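Phospholipase C beta (Meleagris gallopavo, PDB 1JAD) belongs to the phospholipase C beta family and is represented by its C-terminal region, an elongated bundle of long helices that pairs with a second copy. Local coordinates at residues A[24-37]-A[108-120]. Sequence-based numbering, arbitrary orientation.
Sequences LQQMKLFLKLLKKQ and EQTAKITELAREK
Leu24 is a knob: its side chain drops into a hollow bounded by Ile113, Leu116, Ala117 and Lys120, with CD1 bottoming out 3.8 Å from Ala117 CB. The second bump is the Phe30 ring, swung against the other helix because CG stands anti to the backbone N. Ile113 covers one face of it in a CH-pi contact; Ile113 CD1 lies 3.7 Å from the ring centroid and 22° off the normal, while Gln109 CB and Lys112 CB border the edge. Ile113 is thus shared by the Leu24 knob and the Phe30 ring, since its CG2 branch turns to Leu24 CD1 at 4.0 Å.

Leu116, a wall of the Leu24 hollow, also meets Met27 (a selenomethionine), tip to tip at 3.7 Å between SE and Leu116 CD1, and Met27 CE meets Lys120 CE, the methylene next to the ammonium. Farther along, Leu33 CD2 settles onto the backbone at Glu108 O, 3.7 Å away, and against Lys112 CB.

Gln37 closes this end with a polar tie: NE2 donates to Glu108 OE1 (2.5 Å, N-H...O 146°), meeting the oxygen from above the carboxylate plane; so short a length is doubtful in detail at 2.40 Å resolution. Both atoms have second bonds to His105, NE2 to its carbonyl O and OE1 to its ND1, which links the pair to the residue about one helical turn before Glu108 on helix 75-155.

Helix 161-245 packs on Leu24, Gln109 and Ile113 as well. With segment axes 10.0 Å apart at 173°, helix 28-64 runs antiparallel against helix 75-155 in an elongated helical bundle, the Leu24 knob coming from the short helix 21-24 just before it.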
loop_
_atom_site.group_PDB
_atom_site.type_symbol
_atom_site.label_atom_id
_atom_site.label_comp_id
_atom_site.label_asym_id
_atom_site.label_seq_id
_atom_site.Cartn_x
_atom_site.Cartn_y
_atom_site.Cartn_z
ATOM N N LEU A 24 6.988 5.056 -13.362
ATOM C CA LEU A 24 6.427 3.715 -13.237
ATOM C C LEU A 24 5.706 3.188 -14.478
ATOM O O LEU A 24 5.730 1.987 -14.747
ATOM C CB LEU A 24 5.475 3.673 -12.042
ATOM C CG LEU A 24 6.150 3.993 -10.710
ATOM C CD1 LEU A 24 5.123 4.029 -9.590
ATOM C CD2 LEU A 24 7.215 2.949 -10.433
ATOM N N GLN A 25 5.057 4.084 -15.220
ATOM C CA GLN A 25 4.321 3.709 -16.431
ATOM C C GLN A 25 5.257 3.398 -17.588
ATOM O O GLN A 25 4.803 3.155 -18.708
ATOM C CB GLN A 25 3.387 4.844 -16.863
ATOM C CG GLN A 25 2.278 5.163 -15.894
ATOM C CD GLN A 25 1.535 6.427 -16.275
ATOM O OE1 GLN A 25 0.580 6.821 -15.609
ATOM N NE2 GLN A 25 1.975 7.072 -17.350
ATOM N N GLN A 26 6.559 3.414 -17.325
ATOM C CA GLN A 26 7.535 3.146 -18.368
ATOM C C GLN A 26 8.369 1.898 -18.099
ATOM O O GLN A 26 9.075 1.424 -18.981
ATOM C CB GLN A 26 8.450 4.356 -18.540
ATOM C CG GLN A 26 7.702 5.657 -18.770
ATOM C CD GLN A 26 6.685 5.553 -19.894
ATOM O OE1 GLN A 26 7.025 5.211 -21.027
ATOM N NE2 GLN A 26 5.427 5.852 -19.584
HETATM N N MSE A 27 8.291 1.364 -16.885
HETATM C CA MSE A 27 9.049 0.166 -16.545
HETATM C C MSE A 27 8.644 -0.996 -17.465
HETATM O O MSE A 27 7.512 -1.044 -17.949
HETATM C CB MSE A 27 8.822 -0.207 -15.072
HETATM C CG MSE A 27 9.234 0.895 -14.091
HETATM SE SE MSE A 27 9.123 0.456 -12.322
HETATM C CE MSE A 27 10.348 -0.870 -12.211
ATOM N N LYS A 28 9.578 -1.917 -17.708
ATOM C CA LYS A 28 9.333 -3.078 -18.572
ATOM C C LYS A 28 8.033 -3.810 -18.261
ATOM O O LYS A 28 7.090 -3.782 -19.054
ATOM C CB LYS A 28 10.495 -4.079 -18.481
ATOM C CG LYS A 28 11.793 -3.623 -19.134
ATOM C CD LYS A 28 12.939 -4.639 -18.961
ATOM C CE LYS A 28 12.666 -6.005 -19.611
ATOM N NZ LYS A 28 11.571 -6.780 -18.956
ATOM N N LEU A 29 7.992 -4.475 -17.109
ATOM C CA LEU A 29 6.811 -5.226 -16.699
ATOM C C LEU A 29 5.486 -4.494 -16.929
ATOM O O LEU A 29 4.515 -5.096 -17.402
ATOM C CB LEU A 29 6.921 -5.632 -15.226
ATOM C CG LEU A 29 8.008 -6.640 -14.849
ATOM C CD1 LEU A 29 9.381 -6.067 -15.161
ATOM C CD2 LEU A 29 7.893 -6.976 -13.368
ATOM N N PHE A 30 5.432 -3.204 -16.604
ATOM C CA PHE A 30 4.191 -2.468 -16.796
ATOM C C PHE A 30 3.849 -2.374 -18.273
ATOM O O PHE A 30 2.711 -2.637 -18.670
ATOM C CB PHE A 30 4.268 -1.055 -16.224
ATOM C CG PHE A 30 2.954 -0.324 -16.266
ATOM C CD1 PHE A 30 1.909 -0.705 -15.432
ATOM C CD2 PHE A 30 2.741 0.708 -17.178
ATOM C CE1 PHE A 30 0.670 -0.071 -15.505
ATOM C CE2 PHE A 30 1.501 1.351 -17.261
ATOM C CZ PHE A 30 0.464 0.960 -16.421
ATOM N N LEU A 31 4.822 -1.996 -19.093
ATOM C CA LEU A 31 4.547 -1.894 -20.513
ATOM C C LEU A 31 4.195 -3.235 -21.153
ATOM O O LEU A 31 3.386 -3.273 -22.082
ATOM C CB LEU A 31 5.708 -1.227 -21.263
ATOM C CG LEU A 31 5.815 0.300 -21.114
ATOM C CD1 LEU A 31 6.932 0.844 -22.009
ATOM C CD2 LEU A 31 4.495 0.950 -21.502
ATOM N N LYS A 32 4.767 -4.337 -20.668
ATOM C CA LYS A 32 4.429 -5.620 -21.274
ATOM C C LYS A 32 2.962 -5.913 -20.992
ATOM O O LYS A 32 2.239 -6.389 -21.871
ATOM C CB LYS A 32 5.292 -6.771 -20.737
ATOM C CG LYS A 32 4.957 -7.236 -19.330
ATOM C CD LYS A 32 5.669 -8.543 -19.010
ATOM C CE LYS A 32 7.183 -8.425 -19.196
ATOM N NZ LYS A 32 7.912 -9.694 -18.890
ATOM N N LEU A 33 2.521 -5.623 -19.770
ATOM C CA LEU A 33 1.126 -5.847 -19.407
ATOM C C LEU A 33 0.226 -5.064 -20.348
ATOM O O LEU A 33 -0.760 -5.599 -20.854
ATOM C CB LEU A 33 0.849 -5.404 -17.971
ATOM C CG LEU A 33 -0.634 -5.419 -17.578
ATOM C CD1 LEU A 33 -1.192 -6.836 -17.656
ATOM C CD2 LEU A 33 -0.785 -4.854 -16.173
ATOM N N LEU A 34 0.558 -3.796 -20.578
ATOM C CA LEU A 34 -0.246 -2.982 -21.474
ATOM C C LEU A 34 -0.327 -3.666 -22.830
ATOM O O LEU A 34 -1.375 -3.657 -23.473
ATOM C CB LEU A 34 0.343 -1.571 -21.632
ATOM C CG LEU A 34 0.271 -0.626 -20.425
ATOM C CD1 LEU A 34 0.801 0.755 -20.810
ATOM C CD2 LEU A 34 -1.174 -0.512 -19.955
ATOM N N LYS A 35 0.781 -4.263 -23.258
ATOM C CA LYS A 35 0.805 -4.960 -24.533
ATOM C C LYS A 35 -0.075 -6.194 -24.485
ATOM O O LYS A 35 -0.799 -6.477 -25.438
ATOM C CB LYS A 35 2.228 -5.363 -24.922
ATOM C CG LYS A 35 3.109 -4.207 -25.358
ATOM C CD LYS A 35 4.398 -4.712 -25.988
ATOM C CE LYS A 35 5.271 -3.562 -26.468
ATOM N NZ LYS A 35 5.677 -2.664 -25.346
ATOM N N LYS A 36 -0.019 -6.931 -23.381
ATOM C CA LYS A 36 -0.844 -8.122 -23.265
ATOM C C LYS A 36 -2.312 -7.743 -23.285
ATOM O O LYS A 36 -3.099 -8.301 -24.047
ATOM C CB LYS A 36 -0.544 -8.884 -21.978
ATOM C CG LYS A 36 -1.446 -10.094 -21.809
ATOM C CD LYS A 36 -1.041 -10.983 -20.647
ATOM C CE LYS A 36 -1.938 -12.212 -20.609
ATOM N NZ LYS A 36 -1.611 -13.144 -19.499
ATOM N N GLN A 37 -2.678 -6.785 -22.442
ATOM C CA GLN A 37 -4.058 -6.339 -22.362
ATOM C C GLN A 37 -4.574 -5.900 -23.723
ATOM O O GLN A 37 -5.756 -6.073 -24.019
ATOM C CB GLN A 37 -4.199 -5.186 -21.361
ATOM C CG GLN A 37 -3.729 -5.527 -19.952
ATOM C CD GLN A 37 -4.012 -4.420 -18.949
ATOM O OE1 GLN A 37 -3.707 -3.251 -19.192
ATOM N NE2 GLN A 37 -4.576 -4.789 -17.806
ATOM N N GLU A 108 -5.996 -4.284 -13.312
ATOM C CA GLU A 108 -4.732 -4.995 -13.480
ATOM C C GLU A 108 -3.546 -4.052 -13.454
ATOM O O GLU A 108 -2.489 -4.399 -12.939
ATOM C CB GLU A 108 -4.722 -5.775 -14.803
ATOM C CG GLU A 108 -5.812 -6.845 -14.928
ATOM C CD GLU A 108 -5.827 -7.518 -16.297
ATOM O OE1 GLU A 108 -5.992 -6.805 -17.313
ATOM O OE2 GLU A 108 -5.678 -8.755 -16.356
ATOM N N GLN A 109 -3.712 -2.862 -14.021
ATOM C CA GLN A 109 -2.631 -1.888 -14.051
ATOM C C GLN A 109 -2.365 -1.400 -12.628
ATOM O O GLN A 109 -1.213 -1.321 -12.193
ATOM C CB GLN A 109 -2.999 -0.719 -14.972
ATOM C CG GLN A 109 -3.368 -1.169 -16.381
ATOM C CD GLN A 109 -3.641 -0.020 -17.340
ATOM O OE1 GLN A 109 -4.110 -0.234 -18.463
ATOM N NE2 GLN A 109 -3.339 1.202 -16.910
ATOM N N THR A 110 -3.431 -1.093 -11.894
ATOM C CA THR A 110 -3.274 -0.638 -10.522
ATOM C C THR A 110 -2.501 -1.671 -9.724
ATOM O O THR A 110 -1.516 -1.342 -9.059
ATOM C CB THR A 110 -4.643 -0.380 -9.849
ATOM O OG1 THR A 110 -5.250 0.769 -10.452
ATOM C CG2 THR A 110 -4.483 -0.136 -8.350
ATOM N N ALA A 111 -2.937 -2.923 -9.799
ATOM C CA ALA A 111 -2.273 -3.998 -9.078
ATOM C C ALA A 111 -0.796 -4.032 -9.422
ATOM O O ALA A 111 0.064 -4.096 -8.535
ATOM C CB ALA A 111 -2.910 -5.326 -9.424
ATOM N N LYS A 112 -0.503 -3.977 -10.715
ATOM C CA LYS A 112 0.878 -4.019 -11.173
ATOM C C LYS A 112 1.664 -2.816 -10.664
ATOM O O LYS A 112 2.617 -2.972 -9.907
ATOM C CB LYS A 112 0.941 -4.064 -12.702
ATOM C CG LYS A 112 2.251 -4.630 -13.230
ATOM C CD LYS A 112 2.456 -6.028 -12.643
ATOM C CE LYS A 112 3.699 -6.737 -13.174
ATOM N NZ LYS A 112 3.822 -8.094 -12.555
ATOM N N ILE A 113 1.271 -1.617 -11.077
ATOM C CA ILE A 113 1.981 -0.430 -10.634
ATOM C C ILE A 113 2.056 -0.328 -9.122
ATOM O O ILE A 113 3.079 0.096 -8.586
ATOM C CB ILE A 113 1.379 0.865 -11.222
ATOM C CG1 ILE A 113 1.888 1.049 -12.650
ATOM C CG2 ILE A 113 1.777 2.068 -10.383
ATOM C CD1 ILE A 113 1.576 2.397 -13.248
ATOM N N THR A 114 0.994 -0.713 -8.423
ATOM C CA THR A 114 1.044 -0.657 -6.971
ATOM C C THR A 114 2.157 -1.577 -6.494
ATOM O O THR A 114 2.788 -1.331 -5.466
ATOM C CB THR A 114 -0.284 -1.069 -6.354
ATOM O OG1 THR A 114 -1.243 -0.029 -6.582
ATOM C CG2 THR A 114 -0.133 -1.299 -4.864
ATOM N N GLU A 115 2.403 -2.633 -7.262
ATOM C CA GLU A 115 3.464 -3.581 -6.957
ATOM C C GLU A 115 4.806 -2.865 -7.044
ATOM O O GLU A 115 5.495 -2.687 -6.040
ATOM C CB GLU A 115 3.434 -4.747 -7.956
ATOM C CG GLU A 115 4.735 -5.555 -8.020
ATOM C CD GLU A 115 4.712 -6.664 -9.069
ATOM O OE1 GLU A 115 5.795 -7.209 -9.371
ATOM O OE2 GLU A 115 3.618 -6.997 -9.583
ATOM N N LEU A 116 5.165 -2.456 -8.258
ATOM C CA LEU A 116 6.429 -1.761 -8.513
ATOM C C LEU A 116 6.672 -0.649 -7.485
ATOM O O LEU A 116 7.719 -0.610 -6.832
ATOM C CB LEU A 116 6.415 -1.177 -9.930
ATOM C CG LEU A 116 6.067 -2.159 -11.060
ATOM C CD1 LEU A 116 5.930 -1.404 -12.383
ATOM C CD2 LEU A 116 7.124 -3.246 -11.152
ATOM N N ALA A 117 5.697 0.246 -7.344
ATOM C CA ALA A 117 5.788 1.347 -6.392
ATOM C C ALA A 117 6.124 0.800 -5.009
ATOM O O ALA A 117 7.116 1.196 -4.393
ATOM C CB ALA A 117 4.469 2.105 -6.341
ATOM N N ARG A 118 5.284 -0.110 -4.530
ATOM C CA ARG A 118 5.481 -0.737 -3.228
ATOM C C ARG A 118 6.926 -1.151 -2.978
ATOM O O ARG A 118 7.474 -0.892 -1.910
ATOM C CB ARG A 118 4.593 -1.978 -3.097
ATOM C CG ARG A 118 3.363 -1.818 -2.212
ATOM C CD ARG A 118 3.733 -1.599 -0.748
ATOM N NE ARG A 118 2.575 -1.724 0.137
ATOM C CZ ARG A 118 1.454 -1.014 0.023
ATOM N NH1 ARG A 118 1.321 -0.113 -0.948
ATOM N NH2 ARG A 118 0.460 -1.204 0.886
ATOM N N GLU A 119 7.543 -1.795 -3.964
ATOM C CA GLU A 119 8.914 -2.262 -3.801
ATOM C C GLU A 119 9.915 -1.129 -3.619
ATOM O O GLU A 119 10.781 -1.182 -2.743
ATOM C CB GLU A 119 9.318 -3.129 -4.993
ATOM C CG GLU A 119 10.721 -3.685 -4.891
ATOM C CD GLU A 119 11.073 -4.568 -6.066
ATOM O OE1 GLU A 119 10.923 -4.104 -7.217
ATOM O OE2 GLU A 119 11.506 -5.718 -5.838
ATOM N N LYS A 120 9.798 -0.105 -4.452
ATOM C CA LYS A 120 10.698 1.030 -4.367
ATOM C C LYS A 120 10.484 1.785 -3.063
ATOM O O LYS A 120 11.436 2.110 -2.360
ATOM C CB LYS A 120 10.487 1.945 -5.575
ATOM C CG LYS A 120 10.828 1.246 -6.887
ATOM C CD LYS A 120 10.771 2.171 -8.085
ATOM C CE LYS A 120 11.302 1.453 -9.317
ATOM N NZ LYS A 120 12.683 0.918 -9.089
#